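Local structure of Phospholipase/Carboxylesterase (Haliangium ochraceum, 4Q82) at residues D94-E97 / A98-D101; R142-L145 / A146-V149; E153-E156 / S157-Y160. The protein probably hydrolyses carboxylic ester bonds as a serine esterase of the alpha/beta-hydrolase type, and is probably exported from the cytoplasm. All blocks are in the same frame, centred on the assembly; numbering follows the deposited sequence.

Contact 1 of 3, residues D94-E97 / A98-D101; sequences DGSE and AALD
Ser-96 caps the N-terminus of the short helix 97-100 by accepting from Ala-99 N, a local contact where the loop after strand 80-86 turns into helix. The N-cap bond is long but fairly straight: OG of Ser-96 lies 3.2 Å from Ala-99 N, with 162° at the hydrogen. Its first torsion (chi1 68°) sets OG between the backbone N and the carbonyl carbon, where it faces the Ala-99 amide. The same hydroxyl donates to Asp-94 OD1 on the syn side at 2.7 Å. Ser-96 N also reaches Asp-94 OD1, at 2.9 Å and from the anti side, which closes an Asx turn. One carboxylate oxygen thus takes two donors of a single serine and fixes the residue that caps the helix. The methyl of Ala-99 fits in beside them, with CB 3.1 Å from Asp-94 OD1. With an alanine here the hydroxyl is gone, and Ala-99 N would probably lose its cap while Asp-94 OD1 kept only the Ser-96 amide of its two donors. Gln-129 fastens both parts from outside, bonding to Gly-95 N and Ala-99 O. Leu-100 N bonds to Ser-96 O at 2.9 Å, the backbone bond of this short, weakly bonded helix, and Leu-100 CD1 folds back to 3.4 Å from Gly-95 O.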
ATOM      1  N   ASP A  94      10.897  -3.341 -15.646  1.00 26.02           N
ATOM      2  CA  ASP A  94      10.071  -3.116 -16.827  1.00 27.54           C
ATOM      3  C   ASP A  94       8.757  -3.888 -16.841  1.00 27.88           C
ATOM      4  O   ASP A  94       8.050  -3.889 -17.852  1.00 29.57           O
ATOM      5  CB  ASP A  94      10.872  -3.419 -18.110  1.00 30.07           C
ATOM      6  CG  ASP A  94      11.297  -4.880 -18.227  1.00 32.55           C
ATOM      7  OD1 ASP A  94      10.762  -5.752 -17.507  1.00 32.04           O
ATOM      8  OD2 ASP A  94      12.184  -5.159 -19.065  1.00 34.27           O
ATOM      9  N   GLY A  95       8.424  -4.553 -15.734  1.00 27.05           N
ATOM     10  CA  GLY A  95       7.150  -5.255 -15.636  1.00 27.04           C
ATOM     11  C   GLY A  95       7.101  -6.625 -16.295  1.00 29.19           C
ATOM     12  O   GLY A  95       6.053  -7.287 -16.288  1.00 29.90           O
ATOM     13  N   SER A  96       8.217  -7.057 -16.884  1.00 30.73           N
ATOM     14  CA  SER A  96       8.317  -8.409 -17.437  1.00 32.13           C
ATOM     15  C   SER A  96       8.378  -9.444 -16.315  1.00 31.37           C
ATOM     16  O   SER A  96       8.581  -9.086 -15.153  1.00 29.14           O
ATOM     17  CB  SER A  96       9.555  -8.537 -18.325  1.00 33.17           C
ATOM     18  OG  SER A  96      10.730  -8.460 -17.533  1.00 32.62           O
ATOM     19  N   GLU A  97       8.225 -10.726 -16.641  1.00 32.98           N
ATOM     20  CA  GLU A  97       8.303 -11.755 -15.586  1.00 33.94           C
ATOM     21  C   GLU A  97       9.638 -11.722 -14.852  1.00 32.35           C
ATOM     22  O   GLU A  97       9.688 -11.838 -13.624  1.00 30.55           O
ATOM     23  CB  GLU A  97       8.095 -13.148 -16.162  1.00 38.58           C
ATOM     24  CG  GLU A  97       6.652 -13.520 -16.302  1.00 41.22           C
ATOM     25  CD  GLU A  97       6.467 -14.987 -16.630  1.00 45.30           C
ATOM     26  OE1 GLU A  97       7.299 -15.809 -16.185  1.00 46.55           O
ATOM     27  OE2 GLU A  97       5.482 -15.308 -17.327  1.00 47.26           O
ATOM     28  N   ALA A  98      10.718 -11.580 -15.619  1.00 32.83           N
ATOM     29  CA  ALA A  98      12.052 -11.541 -15.049  1.00 32.72           C
ATOM     30  C   ALA A  98      12.188 -10.332 -14.126  1.00 30.24           C
ATOM     31  O   ALA A  98      12.648 -10.456 -13.007  1.00 29.55           O
ATOM     32  CB  ALA A  98      13.103 -11.497 -16.150  1.00 34.44           C
ATOM     33  N   ALA A  99      11.760  -9.169 -14.602  1.00 28.11           N
ATOM     34  CA  ALA A  99      11.905  -7.941 -13.837  1.00 26.32           C
ATOM     35  C   ALA A  99      11.072  -7.979 -12.555  1.00 25.62           C
ATOM     36  O   ALA A  99      11.463  -7.407 -11.521  1.00 23.50           O
ATOM     37  CB  ALA A  99      11.504  -6.744 -14.696  1.00 26.02           C
ATOM     38  N   LEU A 100       9.919  -8.644 -12.622  1.00 25.70           N
ATOM     39  CA  LEU A 100       8.981  -8.652 -11.490  1.00 24.32           C
ATOM     40  C   LEU A 100       9.559  -9.333 -10.270  1.00 24.13           C
ATOM     41  O   LEU A 100       9.116  -9.068  -9.143  1.00 22.65           O
ATOM     42  CB  LEU A 100       7.660  -9.321 -11.883  1.00 24.58           C
ATOM     43  CG  LEU A 100       6.688  -8.304 -12.498  1.00 25.10           C
ATOM     44  CD1 LEU A 100       5.630  -8.996 -13.375  1.00 26.19           C
ATOM     45  CD2 LEU A 100       6.035  -7.472 -11.396  1.00 22.44           C
ATOM     46  N   ASP A 101      10.543 -10.208 -10.471  0.53 25.36           N
ATOM     47  CA  ASP A 101      11.157 -10.881  -9.334  0.53 25.61           C
ATOM     48  C   ASP A 101      11.723  -9.856  -8.333  0.53 24.03           C
ATOM     49  O   ASP A 101      11.734 -10.109  -7.130  0.53 22.08           O
ATOM     50  CB  ASP A 101      12.244 -11.855  -9.795  0.53 27.96           C
ATOM     51  CG  ASP A 101      11.698 -13.257 -10.085  0.53 30.34           C
ATOM     52  OD1 ASP A 101      10.557 -13.570  -9.668  0.53 30.04           O
ATOM     53  OD2 ASP A 101      12.424 -14.062 -10.712  0.53 32.88           O
TER
HETATM   54  O   HOH W   1       9.244 -13.768 -12.039  1.00 38.25           O

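Contact 2 of 3, residues R142-L145 / A146-V149; sequences RDFL and AFAV
Residues 142-149 are continuous alpha helix, two turns from the middle of helix 138-151, in which Arg-142, Asp-143, Phe-144 and Leu-145 each offer their carbonyl to the amide four residues on. The Phe-147 N to Asp-143 O bond is typical, 2.9 Å long and nearly straight.

The side chains meet mainly at positions three apart, where Phe-144 and Phe-147 lie side by side and point the same way. In both, CG is anti to the backbone N (chi1 -171° and 160°), which sends the two rings off the same flank of the helix. CD2 of Phe-147 sits over one face of the Phe-144 ring, displaced toward its rim and 4.0 Å from Phe-144 CE2. The ring planes are inclined at 40° with centroids 5.5 Å apart, so the pair is oblique. Phe-67 completes the aromatic group, meeting Phe-144 edge-to-face and also touching the Phe-147 ring, which lies against the loop at Thr-61 and Ala-63 as well. Beyond it, Phe-144, Leu-145 and Ala-148 rest on strand 80-86 or strand 124-128, so these three cover the central sheet. Val-149 packs on its own helix too, with CG2 3.4 Å from Leu-145 O.

Off the flank that faces the sheet, Arg-142 grips its neighbour side-on, its side chain packed against Tyr-174 and His-178 of helix 167-178. NE and NH2 both bond to Asp-143 OD1 at 2.9 Å, from the same face of the carboxylate and close to the guanidinium plane. One carboxylate oxygen thus takes both N-H groups, a two-point hold that steadies the guanidinium.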
ATOM      1  N   ARG A 142      -3.667   5.891  -9.812  1.00 23.31           N
ATOM      2  CA  ARG A 142      -5.105   5.960 -10.106  1.00 27.53           C
ATOM      3  C   ARG A 142      -5.516   4.907 -11.137  1.00 27.97           C
ATOM      4  O   ARG A 142      -6.506   4.177 -10.948  1.00 26.87           O
ATOM      5  CB  ARG A 142      -5.504   7.351 -10.632  1.00 30.27           C
ATOM      6  CG  ARG A 142      -6.985   7.410 -11.041  1.00 34.89           C
ATOM      7  CD  ARG A 142      -7.283   8.450 -12.091  1.00 39.67           C
ATOM      8  NE  ARG A 142      -6.448   8.315 -13.284  1.00 42.24           N
ATOM      9  CZ  ARG A 142      -6.221   9.312 -14.134  1.00 44.91           C
ATOM     10  NH1 ARG A 142      -6.782  10.494 -13.916  1.00 46.33           N
ATOM     11  NH2 ARG A 142      -5.448   9.130 -15.203  1.00 46.20           N
ATOM     12  N   ASP A 143      -4.775   4.854 -12.245  1.00 27.96           N
ATOM     13  CA  ASP A 143      -5.140   3.957 -13.331  1.00 30.81           C
ATOM     14  C   ASP A 143      -5.056   2.504 -12.867  1.00 29.69           C
ATOM     15  O   ASP A 143      -5.900   1.688 -13.232  1.00 31.21           O
ATOM     16  CB  ASP A 143      -4.251   4.161 -14.566  1.00 32.42           C
ATOM     17  CG  ASP A 143      -4.454   5.515 -15.235  1.00 34.77           C
ATOM     18  OD1 ASP A 143      -5.444   6.221 -14.940  1.00 34.40           O
ATOM     19  OD2 ASP A 143      -3.602   5.873 -16.071  1.00 36.42           O
ATOM     20  N   PHE A 144      -4.041   2.164 -12.079  1.00 27.50           N
ATOM     21  CA  PHE A 144      -3.914   0.778 -11.643  1.00 26.71           C
ATOM     22  C   PHE A 144      -5.010   0.416 -10.642  1.00 27.08           C
ATOM     23  O   PHE A 144      -5.510  -0.713 -10.638  1.00 26.41           O
ATOM     24  CB  PHE A 144      -2.538   0.476 -11.009  1.00 23.87           C
ATOM     25  CG  PHE A 144      -2.333  -1.000 -10.751  1.00 22.73           C
ATOM     26  CD1 PHE A 144      -2.629  -1.550  -9.518  1.00 21.58           C
ATOM     27  CD2 PHE A 144      -1.939  -1.847 -11.782  1.00 24.23           C
ATOM     28  CE1 PHE A 144      -2.503  -2.901  -9.280  1.00 26.00           C
ATOM     29  CE2 PHE A 144      -1.801  -3.216 -11.552  1.00 23.51           C
ATOM     30  CZ  PHE A 144      -2.086  -3.741 -10.299  1.00 22.32           C
ATOM     31  N   LEU A 145      -5.366   1.348  -9.764  1.00 26.52           N
ATOM     32  CA  LEU A 145      -6.505   1.098  -8.884  1.00 27.39           C
ATOM     33  C   LEU A 145      -7.807   0.903  -9.679  1.00 29.46           C
ATOM     34  O   LEU A 145      -8.643   0.074  -9.307  1.00 29.82           O
ATOM     35  CB  LEU A 145      -6.675   2.235  -7.875  1.00 27.69           C
ATOM     36  CG  LEU A 145      -5.710   2.288  -6.688  1.00 27.40           C
ATOM     37  CD1 LEU A 145      -5.880   3.611  -5.909  1.00 27.49           C
ATOM     38  CD2 LEU A 145      -5.921   1.099  -5.783  1.00 26.74           C
ATOM     39  N   ALA A 146      -7.985   1.657 -10.770  1.00 30.31           N
ATOM     40  CA  ALA A 146      -9.172   1.495 -11.609  1.00 32.28           C
ATOM     41  C   ALA A 146      -9.181   0.111 -12.247  1.00 32.73           C
ATOM     42  O   ALA A 146     -10.206  -0.577 -12.254  1.00 34.22           O
ATOM     43  CB  ALA A 146      -9.230   2.572 -12.683  1.00 33.76           C
ATOM     44  N   PHE A 147      -8.034  -0.288 -12.787  1.00 31.36           N
ATOM     45  CA  PHE A 147      -7.876  -1.629 -13.331  1.00 31.01           C
ATOM     46  C   PHE A 147      -8.220  -2.697 -12.298  1.00 29.88           C
ATOM     47  O   PHE A 147      -8.945  -3.652 -12.600  1.00 31.13           O
ATOM     48  CB  PHE A 147      -6.451  -1.858 -13.831  1.00 30.02           C
ATOM     49  CG  PHE A 147      -6.086  -3.315 -13.947  1.00 31.05           C
ATOM     50  CD1 PHE A 147      -6.400  -4.030 -15.093  1.00 33.02           C
ATOM     51  CD2 PHE A 147      -5.436  -3.971 -12.902  1.00 29.48           C
ATOM     52  CE1 PHE A 147      -6.068  -5.363 -15.203  1.00 32.97           C
ATOM     53  CE2 PHE A 147      -5.101  -5.304 -13.008  1.00 29.32           C
ATOM     54  CZ  PHE A 147      -5.424  -6.005 -14.157  1.00 30.90           C
ATOM     55  N   ALA A 148      -7.703  -2.534 -11.084  1.00 28.52           N
ATOM     56  CA  ALA A 148      -7.859  -3.562 -10.052  1.00 28.32           C
ATOM     57  C   ALA A 148      -9.329  -3.791  -9.712  1.00 30.46           C
ATOM     58  O   ALA A 148      -9.805  -4.928  -9.631  1.00 31.07           O
ATOM     59  CB  ALA A 148      -7.064  -3.171  -8.781  1.00 25.59           C
ATOM     60  N   VAL A 149     -10.045  -2.692  -9.521  1.00 32.27           N
ATOM     61  CA  VAL A 149     -11.443  -2.743  -9.145  1.00 34.98           C
ATOM     62  C   VAL A 149     -12.292  -3.286 -10.299  1.00 37.22           C
ATOM     63  O   VAL A 149     -13.282  -3.979 -10.074  1.00 38.85           O
ATOM     64  CB  VAL A 149     -11.935  -1.346  -8.710  1.00 36.21           C
ATOM     65  CG1 VAL A 149     -13.433  -1.324  -8.528  1.00 39.43           C
ATOM     66  CG2 VAL A 149     -11.253  -0.941  -7.419  1.00 34.55           C
TER

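Contact 3 of 3, residues E153-E156 / S157-Y160; sequences EVDE and SRIY
Asp-155 meets Ser-157 and Arg-158 round a type I beta turn that runs from Asp-155 to Arg-158, at the corner between strand 154-155 and strand 158-163. In the backbone, Arg-158 N donates to Asp-155 O at 2.8 Å and closes the turn; the donor stands above the carbonyl plane.

Side-chain hydrogen bonds reinforce the corner. Asp-155 has CG anti to its own amide nitrogen (chi1 177°), and this swings the carboxylate forward over the turn. There OD1 takes Ser-157 OG at 2.7 Å and Ser-157 N at 2.9 Å, both from one face of the carboxylate; the bond to the amide is that of an Asx turn.

The ionic part falls to the other oxygen. OD2 of Asp-155 forms a salt bridge with Arg-158 NE, 2.8 Å long and almost straight at 165°, while NH2 of Arg-158 adds a weak bond to the same oxygen. OD2 lies in the guanidinium plane, at its edge, yet the two flat groups are turned 63° apart and the nitrogen comes in above the carboxylate plane. With donors on both oxygens, the carboxylate can hardly rotate.

The CD1 methyl of Ile-159 lies against the Glu-156 carbonyl, 3.5 Å from Glu-156 O. Water 2 links that carbonyl to Ile-159 N, donating to the first and accepting from the second.

Outside the turn, Arg-158 and Ile-159 lean on strand 80-86, the neighbour of strand 158-163 in the sheet. Glu-156 and Ile-159 touch helix 138-151 through Val-149, and Arg-158 also packs against Leu-273 of helix 268-273.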
ATOM      1  N   GLU A 153     -12.797  -9.540  -8.010  1.00 34.90           N
ATOM      2  CA  GLU A 153     -14.026  -9.567  -7.227  1.00 37.26           C
ATOM      3  C   GLU A 153     -13.768  -8.971  -5.853  1.00 35.15           C
ATOM      4  O   GLU A 153     -13.553  -9.689  -4.880  1.00 33.76           O
ATOM      5  CB  GLU A 153     -14.559 -10.989  -7.101  1.00 40.80           C
ATOM      6  CG  GLU A 153     -14.909 -11.603  -8.437  1.00 45.19           C
ATOM      7  CD  GLU A 153     -15.544 -12.974  -8.293  1.00 49.22           C
ATOM      8  OE1 GLU A 153     -16.056 -13.278  -7.191  1.00 49.78           O
ATOM      9  OE2 GLU A 153     -15.521 -13.741  -9.280  1.00 51.55           O
ATOM     10  N   VAL A 154     -13.762  -7.643  -5.789  1.00 34.25           N
ATOM     11  CA  VAL A 154     -13.361  -6.972  -4.575  1.00 32.16           C
ATOM     12  C   VAL A 154     -14.494  -6.156  -3.988  1.00 33.08           C
ATOM     13  O   VAL A 154     -15.411  -5.728  -4.696  1.00 34.20           O
ATOM     14  CB  VAL A 154     -12.134  -6.055  -4.811  1.00 31.21           C
ATOM     15  CG1 VAL A 154     -10.932  -6.894  -5.194  1.00 30.08           C
ATOM     16  CG2 VAL A 154     -12.432  -5.033  -5.882  1.00 32.89           C
ATOM     17  N   ASP A 155     -14.421  -5.968  -2.677  1.00 32.12           N
ATOM     18  CA  ASP A 155     -15.354  -5.119  -1.960  1.00 33.69           C
ATOM     19  C   ASP A 155     -14.908  -3.671  -2.091  1.00 33.23           C
ATOM     20  O   ASP A 155     -13.919  -3.249  -1.482  1.00 31.19           O
ATOM     21  CB  ASP A 155     -15.436  -5.539  -0.490  1.00 33.52           C
ATOM     22  CG  ASP A 155     -16.349  -4.644   0.332  1.00 34.79           C
ATOM     23  OD1 ASP A 155     -16.975  -3.712  -0.227  1.00 35.58           O
ATOM     24  OD2 ASP A 155     -16.451  -4.889   1.554  1.00 34.70           O
ATOM     25  N   GLU A 156     -15.657  -2.897  -2.872  1.00 35.25           N
ATOM     26  CA  GLU A 156     -15.214  -1.548  -3.187  1.00 35.48           C
ATOM     27  C   GLU A 156     -15.300  -0.603  -1.999  1.00 34.06           C
ATOM     28  O   GLU A 156     -14.757   0.500  -2.053  1.00 32.83           O
ATOM     29  CB  GLU A 156     -16.012  -0.997  -4.372  1.00 39.24           C
ATOM     30  CG  GLU A 156     -15.667  -1.720  -5.657  1.00 41.52           C
ATOM     31  CD  GLU A 156     -16.447  -1.208  -6.851  1.00 45.58           C
ATOM     32  OE1 GLU A 156     -16.936  -0.056  -6.795  1.00 47.45           O
ATOM     33  OE2 GLU A 156     -16.560  -1.964  -7.841  1.00 46.48           O
ATOM     34  N   SER A 157     -15.953  -1.035  -0.920  1.00 34.00           N
ATOM     35  CA  SER A 157     -15.946  -0.243   0.306  1.00 33.17           C
ATOM     36  C   SER A 157     -14.674  -0.481   1.127  1.00 29.20           C
ATOM     37  O   SER A 157     -14.467   0.170   2.153  1.00 28.16           O
ATOM     38  CB  SER A 157     -17.172  -0.547   1.166  1.00 36.76           C
ATOM     39  OG  SER A 157     -17.066  -1.836   1.736  1.00 37.97           O
ATOM     40  N   ARG A 158     -13.828  -1.408   0.685  1.00 27.00           N
ATOM     41  CA  ARG A 158     -12.616  -1.732   1.432  1.00 25.66           C
ATOM     42  C   ARG A 158     -11.420  -1.865   0.504  1.00 25.05           C
ATOM     43  O   ARG A 158     -10.840  -2.939   0.369  1.00 25.01           O
ATOM     44  CB  ARG A 158     -12.814  -3.016   2.253  1.00 25.77           C
ATOM     45  CG  ARG A 158     -13.720  -2.791   3.456  1.00 26.67           C
ATOM     46  CD  ARG A 158     -13.871  -4.035   4.312  1.00 25.82           C
ATOM     47  NE  ARG A 158     -14.517  -5.124   3.585  1.00 28.30           N
ATOM     48  CZ  ARG A 158     -14.337  -6.412   3.861  1.00 29.64           C
ATOM     49  NH1 ARG A 158     -13.521  -6.777   4.846  1.00 29.06           N
ATOM     50  NH2 ARG A 158     -14.965  -7.338   3.145  1.00 30.54           N
ATOM     51  N   ILE A 159     -11.073  -0.748  -0.136  1.00 24.99           N
ATOM     52  CA  ILE A 159      -9.880  -0.654  -0.964  1.00 23.25           C
ATOM     53  C   ILE A 159      -8.774   0.058  -0.180  1.00 22.26           C
ATOM     54  O   ILE A 159      -8.949   1.203   0.246  1.00 22.31           O
ATOM     55  CB  ILE A 159     -10.168   0.106  -2.290  1.00 22.08           C
ATOM     56  CG1 ILE A 159     -11.288  -0.587  -3.086  1.00 25.10           C
ATOM     57  CG2 ILE A 159      -8.886   0.225  -3.123  1.00 21.65           C
ATOM     58  CD1 ILE A 159     -11.921   0.321  -4.119  1.00 26.52           C
ATOM     59  N   TYR A 160      -7.649  -0.630   0.014  1.00 19.84           N
ATOM     60  CA  TYR A 160      -6.518  -0.122   0.813  1.00 17.66           C
ATOM     61  C   TYR A 160      -5.272   0.118  -0.027  1.00 17.43           C
ATOM     62  O   TYR A 160      -4.909  -0.697  -0.874  1.00 18.03           O
ATOM     63  CB  TYR A 160      -6.208  -1.110   1.945  1.00 16.00           C
ATOM     64  CG  TYR A 160      -7.445  -1.441   2.743  1.00 17.99           C
ATOM     65  CD1 TYR A 160      -8.180  -0.428   3.358  1.00 18.97           C
ATOM     66  CD2 TYR A 160      -7.885  -2.759   2.884  1.00 18.57           C
ATOM     67  CE1 TYR A 160      -9.322  -0.713   4.084  1.00 20.46           C
ATOM     68  CE2 TYR A 160      -9.023  -3.057   3.627  1.00 21.21           C
ATOM     69  CZ  TYR A 160      -9.732  -2.028   4.230  1.00 21.34           C
ATOM     70  OH  TYR A 160     -10.862  -2.316   4.978  1.00 22.37           O
TER
HETATM   71  O   HOH W   2     -12.759   1.651  -0.364  1.00 25.50           O

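The three contacts follow in series along the chain, and contacts 2 and 3 belong together. Helix 138-151 leads into strand 154-155, and the two contacts touch where Val-149 CG2 comes to 3.6 Å from Ile-159 CD1. Contact 1 stands apart, its centre about 19 Å from that of contact 2 and about 26 Å from that of contact 3. Contact 2 is partly buried, with Phe-144, Leu-145 and Ala-148 against the sheet, and is the most apolar of the three. Contact 3 is a surface corner, and contact 1 is partly buried at a helix start. In both, an aspartate accepts from a serine two residues on, but contact 3 adds an arginine.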